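PDB 5MQ6: polycyclic ketone monooxygenase from Myceliophthora thermophila, which inserts one oxygen atom next to the carbonyl group of ketones, bulky polycyclic ones especially, to give esters or lactones, using FAD as cofactor. Local coordinates for residues I322-G327 with E349-D354. Residues are numbered along the deposited sequence; the frame is centred on the assembly and turned at random.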
ATOM      1  N   ILE A 322     -16.605  -4.318 -20.730  1.00 32.54           N
ATOM      2  CA  ILE A 322     -16.184  -4.264 -19.323  1.00 30.70           C
ATOM      3  C   ILE A 322     -17.021  -5.252 -18.540  1.00 30.42           C
ATOM      4  O   ILE A 322     -16.558  -6.346 -18.229  1.00 33.66           O
ATOM      5  CB  ILE A 322     -16.249  -2.844 -18.773  1.00 29.01           C
ATOM      6  CG1 ILE A 322     -15.342  -1.929 -19.652  1.00 30.31           C
ATOM      7  CG2 ILE A 322     -15.832  -2.855 -17.310  1.00 28.96           C
ATOM      8  CD1 ILE A 322     -15.525  -0.439 -19.449  1.00 33.87           C
ATOM      9  N   ALA A 323     -18.266  -4.932 -18.280  1.00 29.72           N
ATOM     10  CA  ALA A 323     -19.097  -5.845 -17.541  1.00 32.56           C
ATOM     11  C   ALA A 323     -19.589  -6.964 -18.484  1.00 33.87           C
ATOM     12  O   ALA A 323     -20.753  -7.119 -18.698  1.00 41.38           O
ATOM     13  CB  ALA A 323     -20.264  -5.103 -16.862  1.00 34.82           C
ATOM     14  N   ARG A 324     -18.701  -7.811 -18.952  1.00 34.37           N
ATOM     15  CA  ARG A 324     -18.992  -8.632 -20.096  1.00 39.71           C
ATOM     16  C   ARG A 324     -19.783  -9.841 -19.709  1.00 38.02           C
ATOM     17  O   ARG A 324     -20.383 -10.428 -20.563  1.00 45.80           O
ATOM     18  CB  ARG A 324     -17.717  -9.141 -20.761  1.00 41.25           C
ATOM     19  CG  ARG A 324     -16.782  -8.035 -21.161  1.00 52.62           C
ATOM     20  CD  ARG A 324     -15.360  -8.265 -20.637  1.00 56.88           C
ATOM     21  NE  ARG A 324     -14.648  -9.120 -21.541  1.00 47.07           N
ATOM     22  CZ  ARG A 324     -13.878  -8.716 -22.554  1.00 41.84           C
ATOM     23  NH1 ARG A 324     -13.589  -7.471 -22.799  1.00 35.85           N
ATOM     24  NH2 ARG A 324     -13.352  -9.627 -23.323  1.00 41.94           N
ATOM     25  N   LYS A 325     -19.738 -10.246 -18.459  1.00 38.48           N
ATOM     26  CA  LYS A 325     -20.414 -11.487 -18.052  1.00 44.06           C
ATOM     27  C   LYS A 325     -20.265 -11.732 -16.555  1.00 40.62           C
ATOM     28  O   LYS A 325     -19.569 -10.959 -15.927  1.00 36.01           O
ATOM     29  CB  LYS A 325     -19.880 -12.665 -18.845  1.00 52.38           C
ATOM     30  CG  LYS A 325     -18.810 -13.497 -18.185  1.00 49.40           C
ATOM     31  CD  LYS A 325     -17.517 -12.766 -18.055  1.00 46.25           C
ATOM     32  CE  LYS A 325     -16.431 -13.790 -17.799  1.00 51.62           C
ATOM     33  NZ  LYS A 325     -16.177 -14.665 -18.979  1.00 49.99           N
ATOM     34  N   LYS A 326     -20.877 -12.794 -16.001  1.00 36.02           N
ATOM     35  CA  LYS A 326     -20.826 -13.013 -14.544  1.00 39.65           C
ATOM     36  C   LYS A 326     -19.415 -13.275 -14.179  1.00 32.37           C
ATOM     37  O   LYS A 326     -18.812 -14.071 -14.801  1.00 31.76           O
ATOM     38  CB  LYS A 326     -21.665 -14.221 -14.074  1.00 43.01           C
ATOM     39  CG  LYS A 326     -23.136 -14.051 -14.366  1.00 56.30           C
ATOM     40  CD  LYS A 326     -23.935 -15.324 -14.057  1.00 70.02           C
ATOM     41  CE  LYS A 326     -23.766 -16.437 -15.122  1.00 67.86           C
ATOM     42  NZ  LYS A 326     -24.849 -16.387 -16.149  1.00 65.82           N
ATOM     43  N   GLY A 327     -18.873 -12.605 -13.196  1.00 31.66           N
ATOM     44  CA  GLY A 327     -17.473 -12.879 -12.775  1.00 28.03           C
ATOM     45  C   GLY A 327     -16.516 -12.072 -13.619  1.00 28.06           C
ATOM     46  O   GLY A 327     -15.333 -12.352 -13.662  1.00 26.73           O
ATOM     47  N   GLU A 349      -6.562 -10.470 -25.876  1.00 25.56           N
ATOM     48  CA  GLU A 349      -7.099  -9.100 -25.747  1.00 28.27           C
ATOM     49  C   GLU A 349      -6.372  -8.415 -24.583  1.00 29.48           C
ATOM     50  O   GLU A 349      -6.159  -9.037 -23.536  1.00 33.54           O
ATOM     51  CB  GLU A 349      -8.597  -9.160 -25.459  1.00 26.71           C
ATOM     52  CG  GLU A 349      -9.214  -7.800 -25.361  1.00 28.33           C
ATOM     53  CD  GLU A 349     -10.650  -7.804 -24.973  1.00 32.30           C
ATOM     54  OE1 GLU A 349     -11.200  -8.897 -24.844  1.00 35.42           O
ATOM     55  OE2 GLU A 349     -11.220  -6.698 -24.745  1.00 44.45           O
ATOM     56  N   ASN A 350      -5.913  -7.196 -24.803  1.00 28.39           N
ATOM     57  CA  ASN A 350      -5.430  -6.347 -23.751  1.00 27.73           C
ATOM     58  C   ASN A 350      -6.632  -5.555 -23.304  1.00 26.40           C
ATOM     59  O   ASN A 350      -6.977  -4.528 -23.855  1.00 25.82           O
ATOM     60  CB  ASN A 350      -4.328  -5.446 -24.267  1.00 27.90           C
ATOM     61  CG  ASN A 350      -3.756  -4.614 -23.204  1.00 23.61           C
ATOM     62  OD1 ASN A 350      -4.350  -4.448 -22.116  1.00 23.26           O
ATOM     63  ND2 ASN A 350      -2.648  -4.011 -23.509  1.00 21.71           N
ATOM     64  N   MET A 351      -7.298  -6.041 -22.276  1.00 24.01           N
ATOM     65  CA  MET A 351      -8.569  -5.433 -21.903  1.00 24.12           C
ATOM     66  C   MET A 351      -8.393  -4.010 -21.378  1.00 24.06           C
ATOM     67  O   MET A 351      -9.184  -3.080 -21.707  1.00 21.96           O
ATOM     68  CB  MET A 351      -9.206  -6.259 -20.809  1.00 24.87           C
ATOM     69  CG  MET A 351      -9.545  -7.652 -21.222  1.00 26.76           C
ATOM     70  SD  MET A 351     -10.417  -8.626 -19.941  1.00 28.03           S
ATOM     71  CE  MET A 351     -10.653 -10.111 -20.875  1.00 31.84           C
ATOM     72  N   VAL A 352      -7.398  -3.816 -20.522  1.00 21.10           N
ATOM     73  CA  VAL A 352      -7.225  -2.515 -19.900  1.00 21.42           C
ATOM     74  C   VAL A 352      -6.546  -1.529 -20.806  1.00 22.78           C
ATOM     75  O   VAL A 352      -6.956  -0.303 -20.835  1.00 22.04           O
ATOM     76  CB  VAL A 352      -6.513  -2.615 -18.521  1.00 20.65           C
ATOM     77  CG1 VAL A 352      -6.405  -1.236 -17.915  1.00 21.74           C
ATOM     78  CG2 VAL A 352      -7.333  -3.492 -17.568  1.00 18.87           C
ATOM     79  N   ALA A 353      -5.486  -2.005 -21.468  1.00 22.88           N
ATOM     80  CA  ALA A 353      -4.807  -1.218 -22.525  1.00 24.58           C
ATOM     81  C   ALA A 353      -4.375   0.171 -22.086  1.00 26.18           C
ATOM     82  O   ALA A 353      -4.611   1.184 -22.769  1.00 23.62           O
ATOM     83  CB  ALA A 353      -5.712  -1.092 -23.761  1.00 23.05           C
ATOM     84  N   ASP A 354      -3.758   0.239 -20.925  1.00 24.34           N
ATOM     85  CA  ASP A 354      -3.209   1.472 -20.480  1.00 22.38           C
ATOM     86  C   ASP A 354      -1.739   1.302 -20.212  1.00 19.03           C
ATOM     87  O   ASP A 354      -1.146   0.282 -20.576  1.00 20.95           O
ATOM     88  CB  ASP A 354      -4.049   2.008 -19.291  1.00 25.79           C
ATOM     89  CG  ASP A 354      -3.733   1.323 -17.953  1.00 24.71           C
ATOM     90  OD1 ASP A 354      -2.944   0.372 -17.910  1.00 21.82           O
ATOM     91  OD2 ASP A 354      -4.303   1.780 -16.945  1.00 21.79           O
TER
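A single arginine, Arg324, carries one whole side of this contact, holding Glu349 end-on through both terminal nitrogens while a methionine methyl lies over its guanidinium face. NH2 of Arg324 donates to OE1 of Glu349 at 2.7 Å, and NH1 of Arg324 gives a longer bond to OE2 of Glu349 at 3.2 Å. Both oxygens are met on their syn sides, but the guanidinium and carboxylate planes are turned 37° apart, so the fork is twisted and not coplanar. Glutamate has the length to span the gap: CG stands anti to the backbone N (chi1 -178°) and the chain runs straight on, bringing the carboxylate head-on to the arginine, whose own chain bends at chi2 and chi3. Met351 contributes its unbranched, flexible end, with CE 3.7 Å from NH2 of Arg324, an apolar contact over the face that does not compete with the hydrogen bonds at the edge. Arginine suits its place because two terminal nitrogens can serve both carboxylate oxygens while NH1 also bonds to the carbonyl oxygen of Lys321 in helix 315-322. Cut back to an alanine, Arg324 would probably leave the Glu349 carboxylate without its cationic mate and take away the flat surface against which the Met351 methyl rests. On the second loop, Asn350 OD1 accepts from the backbone N of Ala353 at 2.8 Å, an Asx motif closing the turn that contains Met351. Away from the FAD and NADPH sites, the contact is a surface bidentate arginine-glutamate salt bridge joining the loops that flank helix 328-340.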